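Local structure of sterol regulatory element-binding protein cleavage-activating protein (Schizosaccharomyces pombe, 4YHC) at residues 3-8 with 429-434. The protein escorts the membrane-bound transcription factor precursor sre1 for proteolytic processing at low sterol or oxygen levels, here represented by its cytoplasmic WD40 domain. The protein carries 9 engineered substitutions. Residues are numbered along the deposited sequence; the frame is centred on the assembly and turned at random.
Sequences WSDHDE and MYNSLI
M429 reaches W3 with an extended side chain. CB lies near D7 OD1 and S4 CB, CG sits 3.5 Å from D7 OD1, SD is over the five-membered ring of W3 in a Met-aromatic contact, and CE lies 4.0 Å from that ring's centroid, 18° off the normal, a CH-pi contact. SD is anti to CA and CE anti to CB, which carries both over the indole. I434 CD1 adds apolar packing at W3 CB. The indole is also fixed at its nitrogen: W3 NE1 donates to the syn lone pair of D7 OD2 at 2.7 Å, the acceptor lying in the ring plane, while S4 OG donates to D7 OD1 from above the carboxylate plane. An alanine in place of W3 would probably leave D7 OD2 without its indole donor and open a gap beside M429 SD and CE.

The backbone evidence is a short antiparallel pairing, Y430 N to H6 O (169° at the hydrogen) and D5 N to Y430 O, followed after the type II turn M429-S432 by L433 N to W3 O at 2.7 Å. On the face bearing H6 and Y430, Y430 CB stands over the imidazole, 3.5 Å from its centroid; the two rings are nearly parallel, at 13°, but barely overlap. N431 ND2 gives weak bonds to both D5 oxygens (3.4 Å each), and a water donates to D5 OD1 and N431 O.

Strand 6-8 pairs with strand 421-432 as an outermost strand of a five-stranded antiparallel sheet of the WD40 domain; M429 also packs on W410, while W3 touches A458 and L453 of the adjoining sheet. The chemistry implies an N-terminal segment held by backbone bonds and by a buried indole packed on M429 and bonded to D7, the weak D5-N431 bonds adding little.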
loop_
_atom_site.group_PDB
_atom_site.type_symbol
_atom_site.label_atom_id
_atom_site.label_comp_id
_atom_site.label_asym_id
_atom_site.label_seq_id
_atom_site.Cartn_x
_atom_site.Cartn_y
_atom_site.Cartn_z
ATOM N N TRP A 3 -13.337 21.876 5.738
ATOM C CA TRP A 3 -12.445 22.404 4.765
ATOM C C TRP A 3 -13.049 23.539 3.995
ATOM O O TRP A 3 -12.374 24.072 3.101
ATOM C CB TRP A 3 -11.937 21.316 3.819
ATOM C CG TRP A 3 -12.944 20.487 3.128
ATOM C CD1 TRP A 3 -14.223 20.865 2.763
ATOM C CD2 TRP A 3 -12.821 19.095 2.761
ATOM N NE1 TRP A 3 -14.861 19.824 2.166
ATOM C CE2 TRP A 3 -14.028 18.727 2.129
ATOM C CE3 TRP A 3 -11.788 18.155 2.841
ATOM C CZ2 TRP A 3 -14.229 17.487 1.579
ATOM C CZ3 TRP A 3 -12.015 16.863 2.335
ATOM C CH2 TRP A 3 -13.234 16.537 1.731
ATOM N N SER A 4 -14.307 23.890 4.301
ATOM C CA SER A 4 -15.039 24.961 3.580
ATOM C C SER A 4 -16.104 25.530 4.501
ATOM O O SER A 4 -16.383 24.934 5.553
ATOM C CB SER A 4 -15.745 24.437 2.344
ATOM O OG SER A 4 -16.658 23.324 2.622
ATOM N N ASP A 5 -16.755 26.627 4.100
ATOM C CA ASP A 5 -18.037 27.001 4.772
ATOM C C ASP A 5 -19.105 25.996 4.436
ATOM O O ASP A 5 -19.771 25.457 5.350
ATOM C CB ASP A 5 -18.505 28.371 4.367
ATOM C CG ASP A 5 -17.670 29.468 4.975
ATOM O OD1 ASP A 5 -16.710 29.180 5.785
ATOM O OD2 ASP A 5 -17.989 30.617 4.597
ATOM N N HIS A 6 -19.234 25.692 3.153
ATOM C CA HIS A 6 -20.088 24.549 2.728
ATOM C C HIS A 6 -19.648 24.010 1.401
ATOM O O HIS A 6 -19.041 24.711 0.601
ATOM C CB HIS A 6 -21.579 24.983 2.600
ATOM C CG HIS A 6 -21.841 25.968 1.487
ATOM N ND1 HIS A 6 -21.773 27.335 1.667
ATOM C CD2 HIS A 6 -22.132 25.786 0.177
ATOM C CE1 HIS A 6 -22.032 27.950 0.524
ATOM N NE2 HIS A 6 -22.288 27.037 -0.382
ATOM N N ASP A 7 -20.032 22.773 1.158
ATOM C CA ASP A 7 -19.845 22.102 -0.109
ATOM C C ASP A 7 -21.174 21.960 -0.815
ATOM O O ASP A 7 -22.204 21.717 -0.170
ATOM C CB ASP A 7 -19.286 20.713 0.141
ATOM C CG ASP A 7 -17.847 20.734 0.649
ATOM O OD1 ASP A 7 -17.224 21.815 0.694
ATOM O OD2 ASP A 7 -17.287 19.640 0.913
ATOM N N GLU A 8 -21.165 22.095 -2.129
ATOM C CA GLU A 8 -22.339 21.841 -2.937
ATOM C C GLU A 8 -22.120 20.738 -3.964
ATOM O O GLU A 8 -21.074 20.697 -4.597
ATOM C CB GLU A 8 -22.714 23.178 -3.634
ATOM C CG GLU A 8 -23.706 23.054 -4.786
ATOM C CD GLU A 8 -23.732 24.297 -5.681
ATOM O OE1 GLU A 8 -23.789 24.096 -6.914
ATOM O OE2 GLU A 8 -23.695 25.447 -5.161
ATOM N N MET A 429 -16.757 23.975 -3.423
ATOM C CA MET A 429 -16.401 24.304 -2.042
ATOM C C MET A 429 -16.404 25.831 -1.884
ATOM O O MET A 429 -15.583 26.550 -2.525
ATOM C CB MET A 429 -14.990 23.796 -1.682
ATOM C CG MET A 429 -14.800 22.263 -1.752
ATOM S SD MET A 429 -13.136 21.807 -1.159
ATOM C CE MET A 429 -13.110 20.045 -1.373
ATOM N N TYR A 430 -17.330 26.304 -1.057
ATOM C CA TYR A 430 -17.515 27.741 -0.845
ATOM C C TYR A 430 -16.649 28.170 0.301
ATOM O O TYR A 430 -16.733 27.618 1.363
ATOM C CB TYR A 430 -18.978 28.057 -0.529
ATOM C CG TYR A 430 -19.165 29.528 -0.462
ATOM C CD1 TYR A 430 -19.252 30.272 -1.625
ATOM C CD2 TYR A 430 -19.160 30.192 0.745
ATOM C CE1 TYR A 430 -19.403 31.641 -1.582
ATOM C CE2 TYR A 430 -19.313 31.570 0.809
ATOM C CZ TYR A 430 -19.437 32.285 -0.362
ATOM O OH TYR A 430 -19.573 33.645 -0.327
ATOM N N ASN A 431 -15.778 29.126 0.062
ATOM C CA ASN A 431 -14.778 29.512 1.053
ATOM C C ASN A 431 -13.825 28.362 1.494
ATOM O O ASN A 431 -13.572 28.113 2.714
ATOM C CB ASN A 431 -15.416 30.143 2.260
ATOM C CG ASN A 431 -14.475 31.101 2.923
ATOM O OD1 ASN A 431 -13.555 31.617 2.268
ATOM N ND2 ASN A 431 -14.662 31.335 4.215
ATOM N N SER A 432 -13.362 27.643 0.480
ATOM C CA SER A 432 -12.431 26.536 0.705
ATOM C C SER A 432 -11.195 26.953 1.501
ATOM O O SER A 432 -10.569 27.952 1.220
ATOM C CB SER A 432 -11.990 25.927 -0.620
ATOM O OG SER A 432 -11.026 24.886 -0.401
ATOM N N LEU A 433 -10.806 26.147 2.472
ATOM C CA LEU A 433 -9.486 26.303 3.086
ATOM C C LEU A 433 -8.371 25.426 2.441
ATOM O O LEU A 433 -7.311 25.225 3.018
ATOM C CB LEU A 433 -9.616 25.965 4.554
ATOM C CG LEU A 433 -10.137 27.094 5.439
ATOM C CD1 LEU A 433 -11.144 28.011 4.763
ATOM C CD2 LEU A 433 -10.687 26.496 6.709
ATOM N N ILE A 434 -8.594 24.890 1.263
ATOM C CA ILE A 434 -7.588 24.037 0.646
ATOM C C ILE A 434 -6.797 24.804 -0.383
ATOM O O ILE A 434 -7.330 25.229 -1.360
ATOM C CB ILE A 434 -8.232 22.794 0.020
ATOM C CG1 ILE A 434 -8.858 21.952 1.142
ATOM C CG2 ILE A 434 -7.184 21.926 -0.670
ATOM C CD1 ILE A 434 -10.008 21.085 0.681
HETATM O O HOH W 1 -14.272 27.924 5.623
#